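Local atomic coordinates of Xaa-Pro dipeptidase (Pyrococcus horikoshii, PDB entry 1WY2), a protein that probably splits dipeptides that carry proline at the C-terminal position, as a homodimeric metallopeptidase of the M24B family with two metal ions per subunit. Residues 123-128 / 293-298; 55-60 / 73-78; 238-243 / 275-280. One frame throughout, in Å; residues are numbered along the deposited sequence.

Contact 1: residues 123-128 / 293-298. With CAC (cacodylate ion), chain C.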
loop_
_atom_site.group_PDB
_atom_site.type_symbol
_atom_site.label_atom_id
_atom_site.label_comp_id
_atom_site.label_asym_id
_atom_site.label_seq_id
_atom_site.Cartn_x
_atom_site.Cartn_y
_atom_site.Cartn_z
ATOM N N ASP A 123 3.000 22.727 2.000
ATOM C CA ASP A 123 3.793 23.842 1.507
ATOM C C ASP A 123 5.236 23.453 1.197
ATOM O O ASP A 123 5.841 24.000 0.278
ATOM C CB ASP A 123 3.745 25.009 2.501
ATOM C CG ASP A 123 2.404 25.737 2.485
ATOM O OD1 ASP A 123 1.520 25.359 1.684
ATOM O OD2 ASP A 123 2.229 26.690 3.274
ATOM N N MET A 124 5.783 22.511 1.958
ATOM C CA MET A 124 7.148 22.057 1.717
ATOM C C MET A 124 7.230 21.057 0.566
ATOM O O MET A 124 7.970 21.268 -0.394
ATOM C CB MET A 124 7.736 21.407 2.972
ATOM C CG MET A 124 7.986 22.365 4.126
ATOM S SD MET A 124 8.944 21.572 5.438
ATOM C CE MET A 124 7.705 20.468 6.129
ATOM N N ARG A 125 6.454 19.981 0.652
ATOM C CA ARG A 125 6.496 18.935 -0.367
ATOM C C ARG A 125 5.982 19.300 -1.759
ATOM O O ARG A 125 6.419 18.715 -2.747
ATOM C CB ARG A 125 5.764 17.686 0.139
ATOM C CG ARG A 125 6.560 16.884 1.176
ATOM C CD ARG A 125 5.759 15.705 1.719
ATOM N NE ARG A 125 5.329 14.799 0.657
ATOM C CZ ARG A 125 4.379 13.881 0.799
ATOM N NH1 ARG A 125 3.756 13.736 1.962
ATOM N NH2 ARG A 125 4.035 13.120 -0.232
ATOM N N ILE A 126 5.076 20.268 -1.834
ATOM C CA ILE A 126 4.493 20.678 -3.110
ATOM C C ILE A 126 5.486 21.339 -4.073
ATOM O O ILE A 126 5.257 21.374 -5.281
ATOM C CB ILE A 126 3.281 21.614 -2.878
ATOM C CG1 ILE A 126 2.384 21.622 -4.122
ATOM C CG2 ILE A 126 3.761 23.015 -2.526
ATOM C CD1 ILE A 126 1.024 22.270 -3.898
ATOM N N ILE A 127 6.582 21.866 -3.533
ATOM C CA ILE A 127 7.620 22.490 -4.350
ATOM C C ILE A 127 8.842 21.579 -4.301
ATOM O O ILE A 127 9.439 21.390 -3.243
ATOM C CB ILE A 127 8.014 23.881 -3.810
ATOM C CG1 ILE A 127 6.776 24.780 -3.724
ATOM C CG2 ILE A 127 9.088 24.501 -4.709
ATOM C CD1 ILE A 127 6.031 24.963 -5.036
ATOM N N LYS A 128 9.207 21.004 -5.445
ATOM C CA LYS A 128 10.351 20.102 -5.507
ATOM C C LYS A 128 11.673 20.840 -5.699
ATOM O O LYS A 128 11.746 21.835 -6.423
ATOM C CB LYS A 128 10.174 19.084 -6.647
ATOM C CG LYS A 128 9.339 17.850 -6.295
ATOM C CD LYS A 128 7.901 18.205 -5.947
ATOM C CE LYS A 128 7.088 16.954 -5.624
ATOM N NZ LYS A 128 5.725 17.289 -5.086
ATOM N N VAL A 293 2.522 8.768 -5.213
ATOM C CA VAL A 293 2.078 8.921 -6.591
ATOM C C VAL A 293 0.917 9.911 -6.692
ATOM O O VAL A 293 0.748 10.569 -7.715
ATOM C CB VAL A 293 1.693 7.558 -7.221
ATOM C CG1 VAL A 293 0.359 7.095 -6.702
ATOM C CG2 VAL A 293 1.686 7.678 -8.742
ATOM N N HIS A 294 0.126 10.016 -5.625
ATOM C CA HIS A 294 -0.987 10.959 -5.566
ATOM C C HIS A 294 -0.750 11.945 -4.425
ATOM O O HIS A 294 -0.862 11.578 -3.253
ATOM C CB HIS A 294 -2.319 10.252 -5.298
ATOM C CG HIS A 294 -2.802 9.406 -6.432
ATOM N ND1 HIS A 294 -2.874 8.032 -6.354
ATOM C CD2 HIS A 294 -3.249 9.738 -7.665
ATOM C CE1 HIS A 294 -3.348 7.555 -7.491
ATOM N NE2 HIS A 294 -3.582 8.570 -8.303
ATOM N N GLU A 295 -0.409 13.186 -4.759
ATOM C CA GLU A 295 -0.194 14.208 -3.741
ATOM C C GLU A 295 -0.605 15.591 -4.242
ATOM O O GLU A 295 -1.223 15.710 -5.297
ATOM C CB GLU A 295 1.262 14.204 -3.236
ATOM C CG GLU A 295 2.363 14.347 -4.278
ATOM C CD GLU A 295 3.754 14.280 -3.645
ATOM O OE1 GLU A 295 4.482 15.295 -3.670
ATOM O OE2 GLU A 295 4.115 13.213 -3.108
ATOM N N TRP A 296 -0.285 16.628 -3.479
ATOM C CA TRP A 296 -0.665 17.991 -3.846
ATOM C C TRP A 296 0.032 18.504 -5.106
ATOM O O TRP A 296 1.206 18.235 -5.330
ATOM C CB TRP A 296 -0.347 18.950 -2.697
ATOM C CG TRP A 296 -0.805 18.494 -1.345
ATOM C CD1 TRP A 296 -2.049 18.642 -0.798
ATOM C CD2 TRP A 296 0.001 17.860 -0.344
ATOM N NE1 TRP A 296 -2.062 18.147 0.487
ATOM C CE2 TRP A 296 -0.816 17.664 0.790
ATOM C CE3 TRP A 296 1.340 17.444 -0.295
ATOM C CZ2 TRP A 296 -0.340 17.068 1.964
ATOM C CZ3 TRP A 296 1.814 16.849 0.874
ATOM C CH2 TRP A 296 0.973 16.670 1.987
ATOM N N PRO A 297 -0.693 19.252 -5.949
ATOM C CA PRO A 297 -2.098 19.603 -5.748
ATOM C C PRO A 297 -2.978 18.708 -6.604
ATOM O O PRO A 297 -2.491 18.005 -7.492
ATOM C CB PRO A 297 -2.154 21.044 -6.227
ATOM C CG PRO A 297 -1.255 20.991 -7.433
ATOM C CD PRO A 297 -0.071 20.156 -6.937
ATOM N N ARG A 298 -4.272 18.723 -6.325
ATOM C CA ARG A 298 -5.217 17.965 -7.125
ATOM C C ARG A 298 -5.530 18.895 -8.291
ATOM O O ARG A 298 -5.903 20.045 -8.083
ATOM C CB ARG A 298 -6.492 17.685 -6.327
ATOM C CG ARG A 298 -6.406 16.476 -5.415
ATOM C CD ARG A 298 -7.592 16.408 -4.457
ATOM N NE ARG A 298 -8.859 16.831 -5.056
ATOM C CZ ARG A 298 -9.385 16.336 -6.175
ATOM N NH1 ARG A 298 -8.761 15.383 -6.854
ATOM N NH2 ARG A 298 -10.553 16.792 -6.612
HETATM AS AS CAC C . -3.034 6.908 -11.644
HETATM O O1 CAC C . -2.525 7.788 -12.946
HETATM O O2 CAC C . -4.162 7.816 -10.885
HETATM C C1 CAC C . -3.866 5.320 -12.179
HETATM C C2 CAC C . -1.655 6.649 -10.403
HETATM O O HOH W 1 6.593 14.647 -1.994
HETATM O O HOH W 2 4.115 19.266 -6.627
#

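Contact 2: residues 55-60 / 73-78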
loop_
_atom_site.group_PDB
_atom_site.type_symbol
_atom_site.label_atom_id
_atom_site.label_comp_id
_atom_site.label_asym_id
_atom_site.label_seq_id
_atom_site.Cartn_x
_atom_site.Cartn_y
_atom_site.Cartn_z
ATOM N N TYR A 55 11.452 8.425 17.147
ATOM C CA TYR A 55 11.257 7.258 18.007
ATOM C C TYR A 55 10.898 6.057 17.150
ATOM O O TYR A 55 10.015 6.142 16.297
ATOM C CB TYR A 55 10.132 7.500 19.013
ATOM C CG TYR A 55 10.401 8.604 20.003
ATOM C CD1 TYR A 55 10.147 9.937 19.681
ATOM C CD2 TYR A 55 10.914 8.316 21.268
ATOM C CE1 TYR A 55 10.399 10.959 20.598
ATOM C CE2 TYR A 55 11.168 9.326 22.189
ATOM C CZ TYR A 55 10.907 10.643 21.849
ATOM O OH TYR A 55 11.137 11.637 22.772
ATOM N N VAL A 56 11.576 4.937 17.375
ATOM C CA VAL A 56 11.306 3.731 16.602
ATOM C C VAL A 56 11.370 2.472 17.457
ATOM O O VAL A 56 11.978 2.466 18.529
ATOM C CB VAL A 56 12.317 3.569 15.445
ATOM C CG1 VAL A 56 12.224 4.751 14.493
ATOM C CG2 VAL A 56 13.724 3.448 16.002
ATOM N N PRO A 57 10.717 1.391 16.998
ATOM C CA PRO A 57 10.722 0.124 17.735
ATOM C C PRO A 57 12.135 -0.456 17.680
ATOM O O PRO A 57 12.930 -0.075 16.822
ATOM C CB PRO A 57 9.724 -0.732 16.956
ATOM C CG PRO A 57 8.783 0.279 16.373
ATOM C CD PRO A 57 9.734 1.354 15.901
ATOM N N GLU A 58 12.446 -1.376 18.587
ATOM C CA GLU A 58 13.771 -1.988 18.620
ATOM C C GLU A 58 14.183 -2.586 17.275
ATOM O O GLU A 58 15.338 -2.470 16.866
ATOM C CB GLU A 58 13.824 -3.070 19.700
ATOM C CG GLU A 58 13.586 -2.544 21.106
ATOM C CD GLU A 58 13.717 -3.622 22.165
ATOM O OE1 GLU A 58 12.923 -4.586 22.141
ATOM O OE2 GLU A 58 14.617 -3.503 23.024
ATOM N N LEU A 59 13.238 -3.220 16.590
ATOM C CA LEU A 59 13.519 -3.837 15.296
ATOM C C LEU A 59 13.698 -2.817 14.172
ATOM O O LEU A 59 13.621 -3.166 12.994
ATOM C CB LEU A 59 12.396 -4.810 14.921
ATOM C CG LEU A 59 12.220 -6.052 15.802
ATOM C CD1 LEU A 59 10.982 -6.824 15.355
ATOM C CD2 LEU A 59 13.462 -6.929 15.711
ATOM N N GLU A 60 13.938 -1.561 14.538
ATOM C CA GLU A 60 14.122 -0.500 13.551
ATOM C C GLU A 60 15.228 0.462 13.955
ATOM O O GLU A 60 15.718 1.236 13.134
ATOM C CB GLU A 60 12.821 0.290 13.377
ATOM C CG GLU A 60 11.696 -0.503 12.751
ATOM C CD GLU A 60 11.984 -0.865 11.310
ATOM O OE1 GLU A 60 13.076 -1.403 11.036
ATOM O OE2 GLU A 60 11.119 -0.618 10.451
ATOM N N GLU A 73 15.664 7.580 19.059
ATOM C CA GLU A 73 15.404 6.959 20.355
ATOM C C GLU A 73 14.572 5.705 20.116
ATOM O O GLU A 73 13.601 5.735 19.360
ATOM C CB GLU A 73 14.624 7.911 21.266
ATOM C CG GLU A 73 15.439 9.054 21.846
ATOM C CD GLU A 73 16.450 8.581 22.870
ATOM O OE1 GLU A 73 16.038 7.915 23.845
ATOM O OE2 GLU A 73 17.652 8.874 22.704
ATOM N N LYS A 74 14.950 4.602 20.750
ATOM C CA LYS A 74 14.204 3.364 20.578
ATOM C C LYS A 74 13.356 3.070 21.804
ATOM O O LYS A 74 13.672 3.510 22.910
ATOM C CB LYS A 74 15.151 2.188 20.308
ATOM C CG LYS A 74 16.075 1.821 21.463
ATOM C CD LYS A 74 17.175 2.849 21.672
ATOM C CE LYS A 74 18.166 2.381 22.734
ATOM N NZ LYS A 74 19.311 3.323 22.892
ATOM N N PHE A 75 12.268 2.338 21.596
ATOM C CA PHE A 75 11.372 1.964 22.681
ATOM C C PHE A 75 10.960 0.507 22.509
ATOM O O PHE A 75 10.890 0.003 21.389
ATOM C CB PHE A 75 10.138 2.878 22.701
ATOM C CG PHE A 75 9.306 2.819 21.449
ATOM C CD1 PHE A 75 8.425 1.763 21.227
ATOM C CD2 PHE A 75 9.402 3.823 20.489
ATOM C CE1 PHE A 75 7.652 1.709 20.070
ATOM C CE2 PHE A 75 8.634 3.779 19.329
ATOM C CZ PHE A 75 7.756 2.718 19.119
ATOM N N LYS A 76 10.705 -0.167 23.625
ATOM C CA LYS A 76 10.307 -1.568 23.591
ATOM C C LYS A 76 8.791 -1.695 23.540
ATOM O O LYS A 76 8.254 -2.577 22.873
ATOM C CB LYS A 76 10.847 -2.297 24.824
ATOM C CG LYS A 76 12.359 -2.234 24.966
ATOM C CD LYS A 76 12.826 -2.969 26.214
ATOM C CE LYS A 76 14.337 -2.907 26.365
ATOM N NZ LYS A 76 14.797 -3.574 27.615
ATOM N N LYS A 77 8.104 -0.803 24.246
ATOM C CA LYS A 77 6.648 -0.813 24.282
ATOM C C LYS A 77 6.114 0.598 24.049
ATOM O O LYS A 77 6.736 1.581 24.454
ATOM C CB LYS A 77 6.166 -1.350 25.633
ATOM C CG LYS A 77 4.666 -1.591 25.717
ATOM C CD LYS A 77 4.282 -2.246 27.042
ATOM C CE LYS A 77 4.895 -3.635 27.182
ATOM N NZ LYS A 77 4.433 -4.561 26.105
ATOM N N MET A 78 4.964 0.692 23.389
ATOM C CA MET A 78 4.352 1.981 23.092
ATOM C C MET A 78 4.190 2.873 24.314
ATOM O O MET A 78 4.230 4.099 24.199
ATOM C CB MET A 78 2.993 1.780 22.421
ATOM C CG MET A 78 3.078 1.453 20.939
ATOM S SD MET A 78 3.857 2.789 20.003
ATOM C CE MET A 78 2.492 3.927 19.834
#

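Contact 3: residues 238-243 / 275-280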
loop_
_atom_site.group_PDB
_atom_site.type_symbol
_atom_site.label_atom_id
_atom_site.label_comp_id
_atom_site.label_asym_id
_atom_site.label_seq_id
_atom_site.Cartn_x
_atom_site.Cartn_y
_atom_site.Cartn_z
ATOM N N LYS A 238 -10.494 6.379 -33.457
ATOM C CA LYS A 238 -9.635 7.482 -33.859
ATOM C C LYS A 238 -10.205 8.811 -33.378
ATOM O O LYS A 238 -9.462 9.699 -32.961
ATOM C CB LYS A 238 -9.480 7.501 -35.383
ATOM C CG LYS A 238 -8.693 8.689 -35.908
ATOM C CD LYS A 238 -8.331 8.518 -37.375
ATOM C CE LYS A 238 -7.312 7.403 -37.563
ATOM N NZ LYS A 238 -6.069 7.658 -36.771
ATOM N N GLU A 239 -11.527 8.940 -33.428
ATOM C CA GLU A 239 -12.188 10.168 -33.001
ATOM C C GLU A 239 -11.910 10.517 -31.543
ATOM O O GLU A 239 -11.408 11.602 -31.242
ATOM C CB GLU A 239 -13.698 10.059 -33.207
ATOM C CG GLU A 239 -14.459 11.310 -32.794
ATOM C CD GLU A 239 -15.940 11.213 -33.094
ATOM O OE1 GLU A 239 -16.287 10.961 -34.267
ATOM O OE2 GLU A 239 -16.753 11.389 -32.162
ATOM N N ILE A 240 -12.236 9.606 -30.632
ATOM C CA ILE A 240 -12.008 9.886 -29.218
ATOM C C ILE A 240 -10.523 10.068 -28.923
ATOM O O ILE A 240 -10.148 10.899 -28.102
ATOM C CB ILE A 240 -12.604 8.782 -28.314
ATOM C CG1 ILE A 240 -12.033 7.415 -28.686
ATOM C CG2 ILE A 240 -14.122 8.778 -28.449
ATOM C CD1 ILE A 240 -12.477 6.300 -27.753
ATOM N N TYR A 241 -9.676 9.302 -29.603
ATOM C CA TYR A 241 -8.233 9.419 -29.412
ATOM C C TYR A 241 -7.743 10.827 -29.769
ATOM O O TYR A 241 -6.997 11.446 -29.007
ATOM C CB TYR A 241 -7.506 8.384 -30.277
ATOM C CG TYR A 241 -6.080 8.755 -30.623
ATOM C CD1 TYR A 241 -5.071 8.717 -29.667
ATOM C CD2 TYR A 241 -5.749 9.162 -31.916
ATOM C CE1 TYR A 241 -3.760 9.076 -29.986
ATOM C CE2 TYR A 241 -4.447 9.522 -32.248
ATOM C CZ TYR A 241 -3.459 9.477 -31.281
ATOM O OH TYR A 241 -2.174 9.831 -31.619
ATOM N N GLU A 242 -8.165 11.331 -30.925
ATOM C CA GLU A 242 -7.745 12.658 -31.370
ATOM C C GLU A 242 -8.201 13.742 -30.401
ATOM O O GLU A 242 -7.500 14.734 -30.193
ATOM C CB GLU A 242 -8.291 12.947 -32.776
ATOM C CG GLU A 242 -7.817 11.951 -33.829
ATOM C CD GLU A 242 -8.342 12.258 -35.223
ATOM O OE1 GLU A 242 -9.539 12.595 -35.357
ATOM O OE2 GLU A 242 -7.557 12.147 -36.188
ATOM N N ILE A 243 -9.378 13.551 -29.814
ATOM C CA ILE A 243 -9.920 14.513 -28.857
ATOM C C ILE A 243 -9.101 14.529 -27.562
ATOM O O ILE A 243 -8.764 15.594 -27.044
ATOM C CB ILE A 243 -11.395 14.188 -28.539
ATOM C CG1 ILE A 243 -12.241 14.364 -29.806
ATOM C CG2 ILE A 243 -11.907 15.090 -27.415
ATOM C CD1 ILE A 243 -13.687 13.933 -29.651
ATOM N N TYR A 275 -16.890 18.780 -27.575
ATOM C CA TYR A 275 -17.121 17.701 -28.522
ATOM C C TYR A 275 -18.303 16.842 -28.079
ATOM O O TYR A 275 -18.697 15.916 -28.780
ATOM C CB TYR A 275 -15.875 16.818 -28.668
ATOM C CG TYR A 275 -14.762 17.433 -29.490
ATOM C CD1 TYR A 275 -13.671 18.050 -28.878
ATOM C CD2 TYR A 275 -14.802 17.398 -30.882
ATOM C CE1 TYR A 275 -12.643 18.616 -29.636
ATOM C CE2 TYR A 275 -13.782 17.963 -31.649
ATOM C CZ TYR A 275 -12.706 18.568 -31.020
ATOM O OH TYR A 275 -11.691 19.113 -31.773
ATOM N N GLY A 276 -18.861 17.153 -26.910
ATOM C CA GLY A 276 -20.003 16.411 -26.404
ATOM C C GLY A 276 -19.674 15.173 -25.590
ATOM O O GLY A 276 -20.559 14.362 -25.308
ATOM N N TYR A 277 -18.409 15.030 -25.201
ATOM C CA TYR A 277 -17.961 13.875 -24.422
ATOM C C TYR A 277 -17.706 14.203 -22.950
ATOM O O TYR A 277 -17.091 13.412 -22.231
ATOM C CB TYR A 277 -16.676 13.307 -25.032
ATOM C CG TYR A 277 -16.880 12.505 -26.298
ATOM C CD1 TYR A 277 -17.385 11.206 -26.249
ATOM C CD2 TYR A 277 -16.567 13.043 -27.545
ATOM C CE1 TYR A 277 -17.570 10.457 -27.410
ATOM C CE2 TYR A 277 -16.752 12.301 -28.720
ATOM C CZ TYR A 277 -17.254 11.010 -28.641
ATOM O OH TYR A 277 -17.436 10.269 -29.788
ATOM N N GLY A 278 -18.188 15.356 -22.500
ATOM C CA GLY A 278 -17.972 15.762 -21.119
ATOM C C GLY A 278 -18.359 14.755 -20.051
ATOM O O GLY A 278 -17.654 14.594 -19.054
ATOM N N GLU A 279 -19.479 14.073 -20.253
ATOM C CA GLU A 279 -19.963 13.086 -19.296
ATOM C C GLU A 279 -19.035 11.873 -19.200
ATOM O O GLU A 279 -19.066 11.134 -18.209
ATOM C CB GLU A 279 -21.369 12.631 -19.709
ATOM C CG GLU A 279 -21.927 11.455 -18.921
ATOM C CD GLU A 279 -23.210 10.902 -19.528
ATOM O OE1 GLU A 279 -23.747 9.909 -18.990
ATOM O OE2 GLU A 279 -23.682 11.458 -20.545
ATOM N N TYR A 280 -18.198 11.683 -20.217
ATOM C CA TYR A 280 -17.298 10.536 -20.252
ATOM C C TYR A 280 -15.860 10.788 -19.793
ATOM O O TYR A 280 -15.025 9.886 -19.831
ATOM C CB TYR A 280 -17.344 9.921 -21.658
ATOM C CG TYR A 280 -18.745 9.457 -22.019
ATOM C CD1 TYR A 280 -19.343 8.397 -21.338
ATOM C CD2 TYR A 280 -19.497 10.117 -22.993
ATOM C CE1 TYR A 280 -20.657 8.008 -21.610
ATOM C CE2 TYR A 280 -20.817 9.734 -23.273
ATOM C CZ TYR A 280 -21.386 8.680 -22.575
ATOM O OH TYR A 280 -22.688 8.303 -22.826
#

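Contact 1: residues 123-128 / 293-298
The carboxylate of E295 lies between two cations of 123-128, each taking one of its oxygens. K128 reaches it tip to tip: NZ stands 2.7 Å from E295 OE1, on the anti lone pair, and also donates to the backbone O of R125 at 2.8 Å. R125 crosses E295 at about a right angle, the guanidinium and carboxylate planes 77° apart, so R125 NH2 meets E295 OE2 from above the carboxylate plane at 2.9 Å, with a bent N-H...O angle of 141°. Water 1, in the guanidinium plane, accepts from R125 NE and donates to E295 OE1. E295 gets there by placing CG between its own N and carbonyl carbon and then running extended. This salt-bridge network joins the chain at and just after helix 118-125, in the creatinase/prolidase N-terminal domain, to the chain leading into strand 297-299 of the M24 metallopeptidase domain, with the E295 side chain about 7 Å from that of the metal ligand H287. E292 adds a second carboxylate for R125 NH2, N30 OD1 takes R125 NH1, and the backbone N of E292 donates to E295 OE2. W296 CZ3 lies over one guanidinium face, 3.8 Å from R125 NH1, its ring steeply turned to that plane. H294 NE2 donates to O2 of a cacodylate, probably from the crystallisation liquor. I126 turns CG1 anti to its N (chi1 -159°), which sends CD1 across W296 CB at 3.8 Å and P297 CD at 3.9 Å; the W296-P297 peptide bond is cis, putting P297 CD on the side of W296 O, where I126 CG1 and CD1 pack.

Contact 2: residues 55-60 / 73-78
Backbone hydrogen bonds carry the register of two parallel strands, Y55 beside E73 and V56 beside K74. V56 uses both its polar backbone atoms: its N donates to E73 O at 2.9 Å, nearly along the C=O axis, and its O accepts from F75 N at 3.1 Å in the carbonyl plane. CA-H...O contacts from Y55 to E73 O and from K74 to V56 O supplement them. Past P57 the pairing fades, and E58 N reaches F75 O only weakly, at 3.5 Å. The strands flank helix 58-67 in a beta-alpha-beta unit, with 72-75 the outermost strand, within this chain, of the mixed sheet of the N-terminal domain.

Apolar packing centres on F75. Its CG sits between its N and carbonyl carbon (chi1 61°), which lays the ring against the neighbouring strand: V56 O and P57 N lie over one face, offset toward the rim, and P57 CA stands over that face in a CH-pi contact, 4.3 Å from the ring centroid. P57 CG touches F75 CZ at 3.8 Å, while Y55 CB approaches F75 CE2. An alanine in place of F75 would probably lose the cover over the V56-P57 peptide and the packing against P57 and Y55. On the face bearing Y55 and E73, the tyrosine ring lies alongside the glutamate, CD2 to E73 CB at 3.7 Å.

Charge plays a looser part. E58 crosses K76 obliquely, its OE2 3.2 Å from the lysine CG, whereas K76 NZ is 4.6 Å from E58 OE2, beyond a salt bridge. The strand pairing thus rests on peptide hydrogen bonds, with the F75 ring packed over the V56-P57 peptide, and the attraction between E58 and K76 is likely to be diffuse.

Contact 3: residues 238-243 / 275-280
Y277 holds CG anti to its carbonyl carbon (chi1 -76°) and Y275 does the same (chi1 -75°), so both rings swing toward helix 235-254. From the helix, E239 answers with CG anti to its N (chi1 -180°) and an extended chain, and I243 with CG1 anti to its carbonyl carbon. I243 CG1 then stands over the centre of the Y275 ring, 4.0 Å from its centroid, in a CH-pi contact. I243 CD1 fits between the two tyrosines, 3.7 Å from Y275 CG and 3.6 Å from Y277 CE2. I240 CG2 comes obliquely and off-centre to the Y277 ring, 3.9 Å from CZ. At the ring's edge, Y277 OH donates to E239 OE2 at 2.7 Å, meeting it from above the carboxylate plane. The two rings diverge around G276, whose positive phi ends helix 261-274 in a Schellman motif. I319 of strand 312-321 and I272 of helix 261-274 also touch both I243 and Y277, joining this turn to the helix and sheet of the M24 domain. Y275 OH bonds to E246, so each tyrosine packs its ring against isoleucine carbons while its hydroxyl has a carboxylate partner, which would probably hold each ring by both its apolar and its polar part.

How the contacts relate
Contact 1 is the buried one, about 8 Å from the chain centre, and it joins the two domains through charges, water and a small apolar patch. Contacts 2 and 3 lie further out and are partly buried, each within one domain and away from the zinc-binding centre: backbone pairing at a sheet edge in 55-60/73-78, aromatic rings on a helix in 238-243/275-280. Their centres are 54 Å apart, on opposite sides of the chain's centre, and each is 30 Å from that of contact 1. No two contacts share a helix or strand. Carboxylates find direct partners in contacts 1 and 3: cations in the buried contact 1, a tyrosine hydroxyl in the more peripheral contact 3.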